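PDB 3ZID: Tubulin/ftsz, gtpase from Methanosaeta thermophila, which binds GTP and is a tubulin-like GTPase of the CetZ family, probably involved in controlling archaeal cell shape. Local coordinates for residues L229-K241 and A249-Y261. Numbering follows the deposited sequence.
Sequences LRMGTLGYYQADK and AIKNSLREVGLLY
Tyr237 lies over Asn252 where edge strand 232-238 of the mixed sheet in the C-terminal domain of this tubulin/FtsZ fold meets helix 246-252. The two side chains run side by side in the same direction. Asn252 CB makes a CH-pi contact with the ring, 3.8 Å from its centroid. Asn252 ND2 sits over the same face nearer the rim, 3.5 Å from CZ of Tyr237. Amide and ring planes are inclined by 59°. With CG anti to the backbone N (chi1 180°), the ring of Tyr237 also brings CD2 to 3.6 Å from Ala249 CA. Replacing Tyr237 by alanine is likely to strip Asn252 of its aromatic cover and open a gap beside Ala249. Two residues back along the strand, Gly235 and Leu259 form a single beta bridge: Leu260 N donates to Leu234 O at 3.1 Å, and Tyr236 N makes a weak hydrogen bond to Gly258 O. Arg200 of helix 186-210 also donates to both carbonyls. With no side chain at Gly235 the two backbones come close; a CB would strike Ser253 O and Leu259 CD2, the methyl lying 3.5 Å from Gly235 CA. Thr233 OG1, bonded to Leu173 O, packs 3.3 Å from Leu260 CB.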
ATOM      1  N   LEU A 229      -8.229  -4.584 -12.537  1.00 27.43           N
ATOM      2  CA  LEU A 229      -8.634  -3.415 -11.735  1.00 30.60           C
ATOM      3  C   LEU A 229      -7.550  -2.372 -11.538  1.00 30.15           C
ATOM      4  O   LEU A 229      -7.823  -1.316 -10.970  1.00 28.24           O
ATOM      5  CB  LEU A 229      -9.045  -3.841 -10.324  1.00 30.46           C
ATOM      6  CG  LEU A 229     -10.212  -4.783 -10.084  1.00 34.21           C
ATOM      7  CD1 LEU A 229     -10.275  -5.063  -8.598  1.00 34.46           C
ATOM      8  CD2 LEU A 229     -11.507  -4.169 -10.586  1.00 32.96           C
ATOM      9  N   ARG A 230      -6.322  -2.705 -11.941  1.00 31.78           N
ATOM     10  CA  ARG A 230      -5.134  -1.874 -11.711  1.00 31.82           C
ATOM     11  C   ARG A 230      -4.841  -1.745 -10.226  1.00 25.20           C
ATOM     12  O   ARG A 230      -4.296  -0.741  -9.746  1.00 21.20           O
ATOM     13  CB  ARG A 230      -5.268  -0.507 -12.378  1.00 38.39           C
ATOM     14  CG  ARG A 230      -5.295  -0.586 -13.886  1.00 42.85           C
ATOM     15  CD  ARG A 230      -5.687   0.737 -14.481  1.00 51.29           C
ATOM     16  NE  ARG A 230      -4.747   1.801 -14.153  1.00 54.47           N
ATOM     17  CZ  ARG A 230      -3.679   2.095 -14.886  1.00 61.81           C
ATOM     18  NH1 ARG A 230      -3.404   1.400 -15.984  1.00 60.13           N
ATOM     19  NH2 ARG A 230      -2.882   3.088 -14.522  1.00 68.75           N
ATOM     20  N   MET A 231      -5.229  -2.783  -9.497  1.00 23.70           N
ATOM     21  CA  MET A 231      -4.883  -2.908  -8.102  1.00 22.25           C
ATOM     22  C   MET A 231      -4.419  -4.326  -7.906  1.00 21.32           C
ATOM     23  O   MET A 231      -4.892  -5.243  -8.576  1.00 19.11           O
ATOM     24  CB  MET A 231      -6.110  -2.694  -7.225  1.00 24.16           C
ATOM     25  CG  MET A 231      -6.668  -1.303  -7.211  1.00 29.35           C
ATOM     26  SD  MET A 231      -8.224  -1.359  -6.317  1.00 43.90           S
ATOM     27  CE  MET A 231      -8.566   0.356  -6.013  1.00 79.43           C
ATOM     28  N   GLY A 232      -3.531  -4.518  -6.942  1.00 23.01           N
ATOM     29  CA  GLY A 232      -3.007  -5.841  -6.691  1.00 21.06           C
ATOM     30  C   GLY A 232      -2.356  -5.891  -5.345  1.00 21.19           C
ATOM     31  O   GLY A 232      -2.600  -5.045  -4.486  1.00 20.43           O
ATOM     32  N   THR A 233      -1.485  -6.868  -5.172  1.00 18.65           N
ATOM     33  CA  THR A 233      -0.813  -7.035  -3.907  1.00 22.09           C
ATOM     34  C   THR A 233       0.452  -7.844  -4.118  1.00 20.29           C
ATOM     35  O   THR A 233       0.753  -8.234  -5.249  1.00 15.59           O
ATOM     36  CB  THR A 233      -1.737  -7.677  -2.838  1.00 15.60           C
ATOM     37  OG1 THR A 233      -1.177  -7.459  -1.532  1.00 18.37           O
ATOM     38  CG2 THR A 233      -1.906  -9.181  -3.074  1.00 16.19           C
ATOM     39  N   LEU A 234       1.203  -8.048  -3.039  1.00 15.44           N
ATOM     40  CA  LEU A 234       2.406  -8.868  -3.078  1.00 19.56           C
ATOM     41  C   LEU A 234       2.213 -10.085  -2.171  1.00 22.55           C
ATOM     42  O   LEU A 234       1.753  -9.964  -1.033  1.00 20.89           O
ATOM     43  CB  LEU A 234       3.617  -8.075  -2.590  1.00 13.23           C
ATOM     44  CG  LEU A 234       3.987  -6.837  -3.390  1.00 18.68           C
ATOM     45  CD1 LEU A 234       5.200  -6.138  -2.771  1.00 12.52           C
ATOM     46  CD2 LEU A 234       4.299  -7.225  -4.830  1.00 24.64           C
ATOM     47  N   GLY A 235       2.606 -11.249  -2.662  1.00 21.55           N
ATOM     48  CA  GLY A 235       2.650 -12.449  -1.840  1.00 22.31           C
ATOM     49  C   GLY A 235       4.097 -12.888  -1.594  1.00 22.34           C
ATOM     50  O   GLY A 235       5.017 -12.490  -2.296  1.00 21.41           O
ATOM     51  N   TYR A 236       4.302 -13.701  -0.572  1.00 19.77           N
ATOM     52  CA  TYR A 236       5.654 -14.001  -0.165  1.00 23.70           C
ATOM     53  C   TYR A 236       5.667 -15.282   0.621  1.00 25.32           C
ATOM     54  O   TYR A 236       4.733 -15.564   1.364  1.00 24.87           O
ATOM     55  CB  TYR A 236       6.166 -12.885   0.719  1.00 20.18           C
ATOM     56  CG  TYR A 236       7.586 -13.023   1.193  1.00 23.26           C
ATOM     57  CD1 TYR A 236       7.901 -13.692   2.368  1.00 23.16           C
ATOM     58  CD2 TYR A 236       8.615 -12.434   0.478  1.00 26.59           C
ATOM     59  CE1 TYR A 236       9.214 -13.775   2.803  1.00 19.29           C
ATOM     60  CE2 TYR A 236       9.905 -12.506   0.901  1.00 30.24           C
ATOM     61  CZ  TYR A 236      10.207 -13.184   2.051  1.00 26.83           C
ATOM     62  OH  TYR A 236      11.523 -13.228   2.437  1.00 32.81           O
ATOM     63  N   TYR A 237       6.718 -16.069   0.432  1.00 16.37           N
ATOM     64  CA  TYR A 237       6.946 -17.232   1.261  1.00 17.90           C
ATOM     65  C   TYR A 237       8.402 -17.593   1.284  1.00 16.79           C
ATOM     66  O   TYR A 237       9.014 -17.731   0.240  1.00 17.65           O
ATOM     67  CB  TYR A 237       6.146 -18.421   0.764  1.00 23.32           C
ATOM     68  CG  TYR A 237       6.364 -19.660   1.611  1.00 29.77           C
ATOM     69  CD1 TYR A 237       5.719 -19.833   2.828  1.00 27.04           C
ATOM     70  CD2 TYR A 237       7.248 -20.644   1.190  1.00 28.39           C
ATOM     71  CE1 TYR A 237       5.936 -20.969   3.588  1.00 22.16           C
ATOM     72  CE2 TYR A 237       7.460 -21.778   1.937  1.00 29.10           C
ATOM     73  CZ  TYR A 237       6.815 -21.927   3.130  1.00 22.38           C
ATOM     74  OH  TYR A 237       7.057 -23.048   3.860  1.00 28.36           O
ATOM     75  N   GLN A 238       8.945 -17.712   2.481  1.00 19.18           N
ATOM     76  CA  GLN A 238      10.309 -18.175   2.689  1.00 22.15           C
ATOM     77  C   GLN A 238      10.276 -19.642   3.108  1.00 24.09           C
ATOM     78  O   GLN A 238       9.746 -19.951   4.156  1.00 23.72           O
ATOM     79  CB  GLN A 238      10.963 -17.370   3.796  1.00 27.10           C
ATOM     80  CG  GLN A 238      12.292 -17.927   4.235  1.00 26.19           C
ATOM     81  CD  GLN A 238      13.345 -17.698   3.205  1.00 25.52           C
ATOM     82  OE1 GLN A 238      13.735 -16.568   3.000  1.00 25.54           O
ATOM     83  NE2 GLN A 238      13.796 -18.755   2.529  1.00 26.49           N
ATOM     84  N   ALA A 239      10.812 -20.538   2.289  1.00 27.33           N
ATOM     85  CA  ALA A 239      10.882 -21.958   2.627  1.00 29.78           C
ATOM     86  C   ALA A 239      11.966 -22.271   3.654  1.00 35.44           C
ATOM     87  O   ALA A 239      12.917 -21.505   3.810  1.00 28.05           O
ATOM     88  CB  ALA A 239      11.106 -22.807   1.363  1.00 23.45           C
ATOM     89  N   ASP A 240      11.817 -23.385   4.373  1.00 37.03           N
ATOM     90  CA  ASP A 240      12.864 -23.777   5.298  1.00 39.77           C
ATOM     91  C   ASP A 240      13.674 -24.903   4.657  1.00 41.87           C
ATOM     92  O   ASP A 240      13.254 -25.480   3.655  1.00 39.70           O
ATOM     93  CB  ASP A 240      12.283 -24.229   6.630  1.00 47.98           C
ATOM     94  CG  ASP A 240      13.352 -24.442   7.684  1.00 68.73           C
ATOM     95  OD1 ASP A 240      13.998 -23.450   8.083  1.00 75.78           O
ATOM     96  OD2 ASP A 240      13.564 -25.607   8.093  1.00 77.81           O
ATOM     97  N   LYS A 241      14.827 -25.199   5.256  1.00 43.98           N
ATOM     98  CA  LYS A 241      15.774 -26.214   4.788  1.00 46.22           C
ATOM     99  C   LYS A 241      15.150 -27.608   4.715  1.00 41.32           C
ATOM    100  O   LYS A 241      15.485 -28.400   3.834  1.00 48.95           O
ATOM    101  CB  LYS A 241      17.042 -26.196   5.644  1.00 56.28           C
ATOM    102  CG  LYS A 241      18.175 -27.011   5.057  1.00 68.98           C
ATOM    103  CD  LYS A 241      19.424 -26.986   5.927  1.00 77.47           C
ATOM    104  CE  LYS A 241      20.208 -25.696   5.677  1.00 78.43           C
ATOM    105  NZ  LYS A 241      21.486 -25.631   6.434  1.00 81.92           N
ATOM    106  N   ALA A 249       6.414 -23.791  -2.091  1.00 32.92           N
ATOM    107  CA  ALA A 249       6.810 -22.407  -1.948  1.00 29.44           C
ATOM    108  C   ALA A 249       5.961 -21.526  -2.874  1.00 30.94           C
ATOM    109  O   ALA A 249       5.482 -20.504  -2.433  1.00 24.04           O
ATOM    110  CB  ALA A 249       8.297 -22.225  -2.190  1.00 29.90           C
ATOM    111  N   ILE A 250       5.763 -21.914  -4.141  1.00 30.24           N
ATOM    112  CA  ILE A 250       4.940 -21.134  -5.074  1.00 22.56           C
ATOM    113  C   ILE A 250       3.502 -21.021  -4.612  1.00 33.74           C
ATOM    114  O   ILE A 250       2.977 -19.913  -4.536  1.00 28.85           O
ATOM    115  CB  ILE A 250       4.964 -21.661  -6.510  1.00 25.47           C
ATOM    116  CG1 ILE A 250       6.325 -21.371  -7.131  1.00 25.39           C
ATOM    117  CG2 ILE A 250       3.866 -20.975  -7.337  1.00 28.79           C
ATOM    118  CD1 ILE A 250       6.529 -22.008  -8.494  1.00 30.26           C
ATOM    119  N   LYS A 251       2.880 -22.130  -4.220  1.00 33.98           N
ATOM    120  CA  LYS A 251       1.499 -22.117  -3.690  1.00 31.83           C
ATOM    121  C   LYS A 251       1.292 -21.266  -2.441  1.00 29.42           C
ATOM    122  O   LYS A 251       0.306 -20.553  -2.341  1.00 34.39           O
ATOM    123  CB  LYS A 251       1.043 -23.549  -3.368  1.00 44.69           C
ATOM    124  CG  LYS A 251      -0.295 -23.586  -2.627  1.00 55.56           C
ATOM    125  CD  LYS A 251      -0.865 -25.001  -2.473  1.00 63.24           C
ATOM    126  CE  LYS A 251      -2.224 -24.949  -1.759  1.00 65.02           C
ATOM    127  NZ  LYS A 251      -2.987 -26.238  -1.824  1.00 68.96           N
ATOM    128  N   ASN A 252       2.205 -21.379  -1.479  1.00 25.26           N
ATOM    129  CA  ASN A 252       2.114 -20.661  -0.201  1.00 30.34           C
ATOM    130  C   ASN A 252       2.207 -19.119  -0.289  1.00 30.57           C
ATOM    131  O   ASN A 252       1.739 -18.411   0.590  1.00 33.37           O
ATOM    132  CB  ASN A 252       3.194 -21.171   0.732  1.00 34.11           C
ATOM    133  CG  ASN A 252       2.863 -22.510   1.294  1.00 39.53           C
ATOM    134  OD1 ASN A 252       1.712 -22.927   1.265  1.00 34.89           O
ATOM    135  ND2 ASN A 252       3.885 -23.244   1.720  1.00 37.59           N
ATOM    136  N   SER A 253       2.885 -18.622  -1.321  1.00 30.30           N
ATOM    137  CA  SER A 253       2.972 -17.187  -1.640  1.00 32.24           C
ATOM    138  C   SER A 253       1.720 -16.708  -2.343  1.00 31.02           C
ATOM    139  O   SER A 253       1.536 -15.505  -2.521  1.00 32.16           O
ATOM    140  CB  SER A 253       4.171 -16.882  -2.525  1.00 29.56           C
ATOM    141  OG  SER A 253       3.890 -17.305  -3.848  1.00 29.45           O
ATOM    142  N   LEU A 254       0.903 -17.648  -2.819  1.00 23.09           N
ATOM    143  CA  LEU A 254      -0.339 -17.258  -3.476  1.00 26.98           C
ATOM    144  C   LEU A 254      -1.568 -17.518  -2.633  1.00 32.71           C
ATOM    145  O   LEU A 254      -2.673 -17.159  -3.028  1.00 31.41           O
ATOM    146  CB  LEU A 254      -0.522 -17.965  -4.813  1.00 24.76           C
ATOM    147  CG  LEU A 254       0.515 -17.658  -5.864  1.00 27.17           C
ATOM    148  CD1 LEU A 254       0.246 -18.586  -7.023  1.00 35.09           C
ATOM    149  CD2 LEU A 254       0.337 -16.213  -6.247  1.00 25.15           C
ATOM    150  N   ARG A 255      -1.390 -18.006  -1.420  1.00 38.73           N
ATOM    151  CA  ARG A 255      -2.574 -18.273  -0.643  1.00 35.38           C
ATOM    152  C   ARG A 255      -2.731 -17.038   0.215  1.00 32.27           C
ATOM    153  O   ARG A 255      -1.737 -16.337   0.473  1.00 30.82           O
ATOM    154  CB  ARG A 255      -2.380 -19.527   0.199  1.00 37.75           C
ATOM    155  CG  ARG A 255      -1.130 -19.490   1.021  1.00 43.66           C
ATOM    156  CD  ARG A 255      -0.959 -20.736   1.857  1.00 54.77           C
ATOM    157  NE  ARG A 255       0.121 -20.552   2.825  1.00 58.36           N
ATOM    158  CZ  ARG A 255       0.504 -21.466   3.713  1.00 52.31           C
ATOM    159  NH1 ARG A 255      -0.105 -22.646   3.757  1.00 50.53           N
ATOM    160  NH2 ARG A 255       1.500 -21.197   4.550  1.00 47.17           N
ATOM    161  N   GLU A 256      -3.951 -16.820   0.711  1.00 33.01           N
ATOM    162  CA  GLU A 256      -4.305 -15.589   1.422  1.00 31.15           C
ATOM    163  C   GLU A 256      -3.315 -15.242   2.510  1.00 32.75           C
ATOM    164  O   GLU A 256      -2.865 -14.099   2.618  1.00 30.93           O
ATOM    165  CB  GLU A 256      -5.696 -15.713   2.060  1.00 34.42           C
ATOM    166  CG  GLU A 256      -6.867 -15.661   1.102  1.00 38.67           C
ATOM    167  CD  GLU A 256      -7.228 -17.026   0.530  1.00 53.47           C
ATOM    168  OE1 GLU A 256      -6.416 -17.975   0.670  1.00 58.51           O
ATOM    169  OE2 GLU A 256      -8.342 -17.154  -0.034  1.00 56.60           O
ATOM    170  N   VAL A 257      -2.959 -16.248   3.302  1.00 34.02           N
ATOM    171  CA  VAL A 257      -2.041 -16.079   4.426  1.00 30.75           C
ATOM    172  C   VAL A 257      -0.689 -15.526   3.959  1.00 28.82           C
ATOM    173  O   VAL A 257       0.050 -14.942   4.742  1.00 35.51           O
ATOM    174  CB  VAL A 257      -1.910 -17.396   5.216  1.00 41.83           C
ATOM    175  CG1 VAL A 257      -1.001 -17.233   6.424  1.00 43.56           C
ATOM    176  CG2 VAL A 257      -3.295 -17.840   5.667  1.00 45.56           C
ATOM    177  N   GLY A 258      -0.386 -15.674   2.672  1.00 33.00           N
ATOM    178  CA  GLY A 258       0.899 -15.257   2.121  1.00 29.20           C
ATOM    179  C   GLY A 258       0.860 -13.841   1.535  1.00 30.21           C
ATOM    180  O   GLY A 258       1.904 -13.233   1.276  1.00 25.71           O
ATOM    181  N   LEU A 259      -0.354 -13.337   1.299  1.00 26.64           N
ATOM    182  CA  LEU A 259      -0.593 -12.055   0.635  1.00 22.76           C
ATOM    183  C   LEU A 259      -0.693 -10.865   1.612  1.00 22.26           C
ATOM    184  O   LEU A 259      -0.999 -11.052   2.780  1.00 25.88           O
ATOM    185  CB  LEU A 259      -1.873 -12.140  -0.193  1.00 17.10           C
ATOM    186  CG  LEU A 259      -1.884 -13.245  -1.257  1.00 18.13           C
ATOM    187  CD1 LEU A 259      -3.260 -13.322  -1.899  1.00 22.43           C
ATOM    188  CD2 LEU A 259      -0.805 -13.046  -2.301  1.00 23.55           C
ATOM    189  N   LEU A 260      -0.444  -9.644   1.135  1.00 20.30           N
ATOM    190  CA  LEU A 260      -0.586  -8.452   1.977  1.00 15.39           C
ATOM    191  C   LEU A 260      -2.061  -7.994   2.031  1.00 16.40           C
ATOM    192  O   LEU A 260      -2.479  -7.227   2.914  1.00 20.17           O
ATOM    193  CB  LEU A 260       0.300  -7.324   1.455  1.00 14.92           C
ATOM    194  CG  LEU A 260       1.810  -7.538   1.555  1.00 21.13           C
ATOM    195  CD1 LEU A 260       2.506  -6.389   0.886  1.00 17.16           C
ATOM    196  CD2 LEU A 260       2.246  -7.633   3.014  1.00 20.91           C
ATOM    197  N   TYR A 261      -2.840  -8.518   1.094  1.00 16.79           N
ATOM    198  CA  TYR A 261      -4.249  -8.248   0.966  1.00 23.56           C
ATOM    199  C   TYR A 261      -4.866  -9.606   0.632  1.00 28.15           C
ATOM    200  O   TYR A 261      -4.386 -10.278  -0.262  1.00 26.49           O
ATOM    201  CB  TYR A 261      -4.482  -7.228  -0.163  1.00 18.03           C
ATOM    202  CG  TYR A 261      -5.949  -7.028  -0.528  1.00 23.97           C
ATOM    203  CD1 TYR A 261      -6.563  -7.825  -1.486  1.00 28.25           C
ATOM    204  CD2 TYR A 261      -6.719  -6.046   0.096  1.00 27.53           C
ATOM    205  CE1 TYR A 261      -7.901  -7.644  -1.818  1.00 33.87           C
ATOM    206  CE2 TYR A 261      -8.054  -5.861  -0.230  1.00 25.26           C
ATOM    207  CZ  TYR A 261      -8.636  -6.659  -1.183  1.00 31.59           C
ATOM    208  OH  TYR A 261      -9.957  -6.478  -1.496  1.00 32.28           O
TER